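Local coordinates for protein inositol 2-dehydrogenase (Sinorhizobium meliloti, PDB 4HKT) that oxidises myo-inositol to 2-keto-myo-inositol (scyllo-inosose) with NAD+ as hydride acceptor, the first step of myo-inositol degradation to acetyl-CoA, at residues 4-9 with 26-31; 64-69 with 87-92. All blocks are in the same frame, centred on the assembly; numbering follows the deposited sequence. Where two conformers were deposited one is given.

Overall arrangement
From the N terminus, strand 4-9 runs through helix 13-24 into strand 28-34, and interaction 1 closes this first beta-alpha-beta unit by pairing 4-9 with 26-31. The chain then passes helix 38-48, strand 51-52 and helix 55-60 before interaction 2 pairs 64-69 with 87-92 across helix 76-85. The two loops follow in series, without nesting or crossing. They meet in space because strands 4-9 and 66-69 are neighbours in one parallel sheet: the centres of the two interactions lie about 9 Å apart, and Arg5 N and Leu9 N probably donate to Asp65 OD2 and Val68 O. With that pairing between them, they account for the order 28-34, 4-9, 66-69, 89-93 within the NAD-binding Rossmann domain.

Interaction 1 (4-9 with 26-31); sequences VRFGLL and ADARLV. With NA (sodium ion), chain C.
Phe6 has CG anti to its carbonyl carbon (chi1 -77°), beside the backbone N; its ring meets Ala28, CE2 lying 3.4 Å from Ala28 CB, while Arg29 O lies at the ring edge, in its plane. Leu30 instead has CG anti to its backbone N; its CD1 reaches Leu8 CB at 4.0 Å and also approaches Phe6 CB. These apolar groups share one face of the sheet. On the face of Arg5 and Arg29, the two side chains run side by side in the same direction. In the given conformer of Arg5, Arg29 NH1 lies over one face of its guanidinium; as Arg5 has a second conformer and both groups are donors, this approach is doubtful. Arg5 NE is held by Asp63 O, and it also meets Val31 CG2 at 3.5 Å.

Four backbone bonds establish the parallel pairing: Val4 N donates to Asp27 O, Arg29 N to Val4 O, Phe6 N to Arg29 O (3.0 Å) and Val31 N to Phe6 O. The axes of 4-9 and 28-31 approach to 4.8 Å at 39°, a pronounced twist. At the start of strand 28-34, Ala28 O binds the sodium ion at 2.4 Å, and Ser23 O and Asn25 O supply two further ligands. The two parallel strands and helix 13-24 form the first beta-alpha-beta unit of the NAD-binding Rossmann fold. That helix packs on the apolar face through Val22 and Ala19, and helix 281-297 covers Phe6 and Ala28 with Phe291 and Ile292. Strand 66-69 flanks strand 4-9 along the edge remote from 28-34.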
loop_
_atom_site.group_PDB
_atom_site.type_symbol
_atom_site.label_atom_id
_atom_site.label_comp_id
_atom_site.label_asym_id
_atom_site.label_seq_id
_atom_site.Cartn_x
_atom_site.Cartn_y
_atom_site.Cartn_z
ATOM N N VAL B 4 41.035 -1.927 -10.365
ATOM C CA VAL B 4 41.387 -2.115 -8.942
ATOM C C VAL B 4 41.498 -3.601 -8.640
ATOM O O VAL B 4 40.547 -4.374 -8.860
ATOM C CB VAL B 4 40.348 -1.468 -8.011
ATOM C CG1 VAL B 4 40.713 -1.669 -6.549
ATOM C CG2 VAL B 4 40.242 0.019 -8.297
ATOM N N ARG B 5 42.671 -4.005 -8.152
ATOM C CA ARG B 5 42.910 -5.405 -7.817
ATOM C C ARG B 5 42.665 -5.619 -6.321
ATOM O O ARG B 5 43.310 -4.993 -5.473
ATOM C CB ARG B 5 44.330 -5.835 -8.220
ATOM C CG ARG B 5 44.554 -5.870 -9.730
ATOM C CD ARG B 5 45.961 -6.321 -10.133
ATOM N NE ARG B 5 46.126 -7.770 -10.050
ATOM C CZ ARG B 5 46.159 -8.591 -11.099
ATOM N NH1 ARG B 5 46.060 -8.112 -12.328
ATOM N NH2 ARG B 5 46.311 -9.895 -10.915
ATOM N N PHE B 6 41.725 -6.515 -6.018
ATOM C CA PHE B 6 41.245 -6.758 -4.661
ATOM C C PHE B 6 41.748 -8.078 -4.082
ATOM O O PHE B 6 41.731 -9.120 -4.745
ATOM C CB PHE B 6 39.706 -6.815 -4.657
ATOM C CG PHE B 6 39.036 -5.473 -4.732
ATOM C CD1 PHE B 6 38.509 -4.874 -3.590
ATOM C CD2 PHE B 6 38.919 -4.808 -5.941
ATOM C CE1 PHE B 6 37.896 -3.637 -3.662
ATOM C CE2 PHE B 6 38.307 -3.570 -6.024
ATOM C CZ PHE B 6 37.781 -2.985 -4.882
ATOM N N GLY B 7 42.156 -8.029 -2.827
ATOM C CA GLY B 7 42.318 -9.219 -2.023
ATOM C C GLY B 7 41.159 -9.243 -1.056
ATOM O O GLY B 7 40.841 -8.208 -0.472
ATOM N N LEU B 8 40.537 -10.409 -0.897
ATOM C CA LEU B 8 39.462 -10.622 0.067
ATOM C C LEU B 8 40.012 -11.434 1.224
ATOM O O LEU B 8 40.634 -12.475 1.011
ATOM C CB LEU B 8 38.293 -11.381 -0.582
ATOM C CG LEU B 8 37.148 -11.862 0.319
ATOM C CD1 LEU B 8 36.562 -10.717 1.119
ATOM C CD2 LEU B 8 36.049 -12.534 -0.495
ATOM N N LEU B 9 39.774 -10.958 2.447
ATOM C CA LEU B 9 40.176 -11.655 3.654
ATOM C C LEU B 9 38.933 -12.049 4.395
ATOM O O LEU B 9 38.175 -11.186 4.865
ATOM C CB LEU B 9 41.035 -10.772 4.553
ATOM C CG LEU B 9 42.128 -9.961 3.869
ATOM C CD1 LEU B 9 42.945 -9.245 4.926
ATOM C CD2 LEU B 9 43.026 -10.835 3.018
ATOM N N ALA B 26 32.589 -3.483 -12.685
ATOM C CA ALA B 26 33.289 -3.437 -13.950
ATOM C C ALA B 26 34.729 -2.985 -13.771
ATOM O O ALA B 26 35.615 -3.456 -14.481
ATOM C CB ALA B 26 32.563 -2.509 -14.911
ATOM N N ASP B 27 34.963 -2.084 -12.818
ATOM C CA ASP B 27 36.310 -1.542 -12.588
ATOM C C ASP B 27 37.192 -2.355 -11.642
ATOM O O ASP B 27 38.286 -1.918 -11.304
ATOM C CB ASP B 27 36.209 -0.114 -12.082
ATOM C CG ASP B 27 35.608 0.813 -13.108
ATOM O OD1 ASP B 27 35.997 0.710 -14.291
ATOM O OD2 ASP B 27 34.755 1.644 -12.734
ATOM N N ALA B 28 36.753 -3.541 -11.243
ATOM C CA ALA B 28 37.453 -4.280 -10.192
ATOM C C ALA B 28 37.649 -5.719 -10.563
ATOM O O ALA B 28 36.814 -6.288 -11.267
ATOM C CB ALA B 28 36.656 -4.213 -8.900
ATOM N N ARG B 29 38.727 -6.316 -10.059
ATOM C CA ARG B 29 38.975 -7.746 -10.225
ATOM C C ARG B 29 39.311 -8.374 -8.886
ATOM O O ARG B 29 40.144 -7.861 -8.145
ATOM C CB ARG B 29 40.149 -8.003 -11.200
ATOM C CG ARG B 29 40.431 -9.491 -11.475
ATOM C CD ARG B 29 41.737 -9.759 -12.235
ATOM N NE ARG B 29 41.862 -8.928 -13.438
ATOM C CZ ARG B 29 42.629 -7.839 -13.560
ATOM N NH1 ARG B 29 43.396 -7.421 -12.561
ATOM N NH2 ARG B 29 42.635 -7.163 -14.707
ATOM N N LEU B 30 38.695 -9.509 -8.602
ATOM C CA LEU B 30 39.052 -10.294 -7.442
ATOM C C LEU B 30 40.231 -11.203 -7.803
ATOM O O LEU B 30 40.111 -12.098 -8.641
ATOM C CB LEU B 30 37.862 -11.120 -6.968
ATOM C CG LEU B 30 38.114 -11.932 -5.704
ATOM C CD1 LEU B 30 38.457 -11.018 -4.534
ATOM C CD2 LEU B 30 36.889 -12.753 -5.373
ATOM N N VAL B 31 41.362 -10.953 -7.153
ATOM C CA VAL B 31 42.644 -11.604 -7.442
ATOM C C VAL B 31 42.927 -12.719 -6.443
ATOM O O VAL B 31 43.352 -13.804 -6.837
ATOM C CB VAL B 31 43.793 -10.564 -7.382
ATOM C CG1 VAL B 31 45.159 -11.223 -7.513
ATOM C CG2 VAL B 31 43.596 -9.505 -8.452
HETATM NA NA NA C . 34.786 -7.485 -11.624
#

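Interaction 2 (64-69 with 87-92); sequences IDAVVI and GKAIFC
Ile69 overlaps Ile90 on one face of the sheet: the two side chains lie alongside each other, pointing the same way, with Ile69 CD1 3.6 Å from Ile90 CG2. Ile69 CG1 stands anti to its carbonyl carbon (chi1 -55°), while CB and CG2 rest against Cys92 SG, the former at 3.9 Å. Val67 continues this row, its CG2 meeting Ile90 CG1. On the other face Val68 and Phe91 run side by side, and Val68 CG1 approaches Phe91 CD2 at 4.0 Å; the small Ala66 and Ala89 meet through their CB atoms.

The backbone evidence for parallel pairing is four bonds: Ala89 N to Asp65 O, Val67 N to Ala89 O, Phe91 N to Val67 O (2.9 Å, N-H...O angle 174°) and Ile69 N to Phe91 O. Ala66 CA adds a CA-H...O contact to Ala89 O at 3.1 Å. The axes of 66-69 and 89-92 are 15° apart. Before the strands begin, Lys88 bends at chi2 and crosses the Ile64 side chain, bringing CE to 3.9 Å from Ile64 CB; the carbonyls of Glu59 and Ala61 accept bonds from NZ of the buried Lys88.

Gly87, with positive phi, ends helix 76-85 in a Schellman motif and leads into strand 89-93. That helix covers the Val67, Ile69 and Cys92 face through Phe83, His76 and Ile80, while helix 281-297 packs on Ala89 and Phe91. Parallel strands joined by a helix over one face form a beta-alpha-beta crossover, the repeating element of the Rossmann fold that binds the nicotinamide dinucleotide in the Gfo/Idh/MocA family, NAD in this enzyme.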
loop_
_atom_site.group_PDB
_atom_site.type_symbol
_atom_site.label_atom_id
_atom_site.label_comp_id
_atom_site.label_asym_id
_atom_site.label_seq_id
_atom_site.Cartn_x
_atom_site.Cartn_y
_atom_site.Cartn_z
ATOM N N ILE B 64 48.118 -6.362 -5.571
ATOM C CA ILE B 64 46.911 -6.062 -4.812
ATOM C C ILE B 64 46.885 -4.549 -4.537
ATOM O O ILE B 64 47.849 -3.996 -4.016
ATOM C CB ILE B 64 46.865 -6.854 -3.497
ATOM C CG1 ILE B 64 46.846 -8.361 -3.750
ATOM C CG2 ILE B 64 45.655 -6.451 -2.672
ATOM C CD1 ILE B 64 45.603 -8.903 -4.431
ATOM N N ASP B 65 45.793 -3.894 -4.926
ATOM C CA ASP B 65 45.585 -2.461 -4.693
ATOM C C ASP B 65 44.761 -2.188 -3.408
ATOM O O ASP B 65 44.895 -1.151 -2.781
ATOM C CB ASP B 65 44.835 -1.851 -5.883
ATOM C CG ASP B 65 45.548 -2.100 -7.241
ATOM O OD1 ASP B 65 46.745 -1.763 -7.353
ATOM O OD2 ASP B 65 44.897 -2.601 -8.188
ATOM N N ALA B 66 43.895 -3.120 -3.057
ATOM C CA ALA B 66 42.870 -2.871 -2.087
ATOM C C ALA B 66 42.511 -4.189 -1.445
ATOM O O ALA B 66 42.558 -5.231 -2.119
ATOM C CB ALA B 66 41.656 -2.271 -2.771
ATOM N N VAL B 67 42.143 -4.133 -0.158
ATOM C CA VAL B 67 41.643 -5.297 0.566
ATOM C C VAL B 67 40.253 -5.078 1.126
ATOM O O VAL B 67 39.883 -3.960 1.474
ATOM C CB VAL B 67 42.557 -5.748 1.744
ATOM C CG1 VAL B 67 43.839 -6.320 1.194
ATOM C CG2 VAL B 67 42.855 -4.616 2.708
ATOM N N VAL B 68 39.508 -6.176 1.194
ATOM C CA VAL B 68 38.213 -6.231 1.836
ATOM C C VAL B 68 38.395 -7.157 3.028
ATOM O O VAL B 68 38.730 -8.334 2.863
ATOM C CB VAL B 68 37.150 -6.777 0.872
ATOM C CG1 VAL B 68 35.859 -7.057 1.605
ATOM C CG2 VAL B 68 36.916 -5.781 -0.267
ATOM N N ILE B 69 38.193 -6.619 4.226
ATOM C CA ILE B 69 38.402 -7.388 5.454
ATOM C C ILE B 69 37.037 -7.835 6.001
ATOM O O ILE B 69 36.216 -7.005 6.474
ATOM C CB ILE B 69 39.173 -6.591 6.517
ATOM C CG1 ILE B 69 40.501 -6.076 5.967
ATOM C CG2 ILE B 69 39.351 -7.433 7.774
ATOM C CD1 ILE B 69 41.172 -5.016 6.829
ATOM N N GLY B 87 50.301 0.065 2.282
ATOM C CA GLY B 87 49.841 0.900 1.174
ATOM C C GLY B 87 48.620 0.391 0.431
ATOM O O GLY B 87 48.353 0.853 -0.657
ATOM N N LYS B 88 47.873 -0.558 0.983
ATOM C CA LYS B 88 46.639 -1.004 0.338
ATOM C C LYS B 88 45.514 -0.064 0.759
ATOM O O LYS B 88 45.564 0.488 1.862
ATOM C CB LYS B 88 46.275 -2.434 0.735
ATOM C CG LYS B 88 46.875 -3.542 -0.127
ATOM C CD LYS B 88 48.371 -3.703 0.033
ATOM C CE LYS B 88 48.830 -4.944 -0.723
ATOM N NZ LYS B 88 50.297 -5.005 -0.945
ATOM N N ALA B 89 44.529 0.151 -0.124
ATOM C CA ALA B 89 43.257 0.761 0.297
ATOM C C ALA B 89 42.493 -0.329 1.045
ATOM O O ALA B 89 42.603 -1.506 0.725
ATOM C CB ALA B 89 42.457 1.261 -0.911
ATOM N N ILE B 90 41.686 0.072 2.026
ATOM C CA ILE B 90 41.065 -0.877 2.954
ATOM C C ILE B 90 39.561 -0.633 3.091
ATOM O O ILE B 90 39.095 0.470 3.394
ATOM C CB ILE B 90 41.681 -0.725 4.357
ATOM C CG1 ILE B 90 43.194 -0.862 4.321
ATOM C CG2 ILE B 90 41.115 -1.738 5.323
ATOM C CD1 ILE B 90 43.872 0.147 5.218
ATOM N N PHE B 91 38.822 -1.675 2.850
ATOM C CA PHE B 91 37.428 -1.696 3.188
ATOM C C PHE B 91 37.306 -2.700 4.334
ATOM O O PHE B 91 37.665 -3.870 4.166
ATOM C CB PHE B 91 36.570 -2.147 2.011
ATOM C CG PHE B 91 35.141 -2.312 2.371
ATOM C CD1 PHE B 91 34.248 -1.256 2.217
ATOM C CD2 PHE B 91 34.701 -3.480 2.933
ATOM C CE1 PHE B 91 32.932 -1.390 2.614
ATOM C CE2 PHE B 91 33.395 -3.624 3.341
ATOM C CZ PHE B 91 32.506 -2.571 3.185
ATOM N N CYS B 92 36.768 -2.272 5.469
ATOM C CA CYS B 92 36.628 -3.174 6.591
ATOM C C CYS B 92 35.189 -3.313 7.087
ATOM O O CYS B 92 34.564 -2.325 7.398
ATOM C CB CYS B 92 37.527 -2.724 7.740
ATOM S SG CYS B 92 37.705 -4.001 9.003
#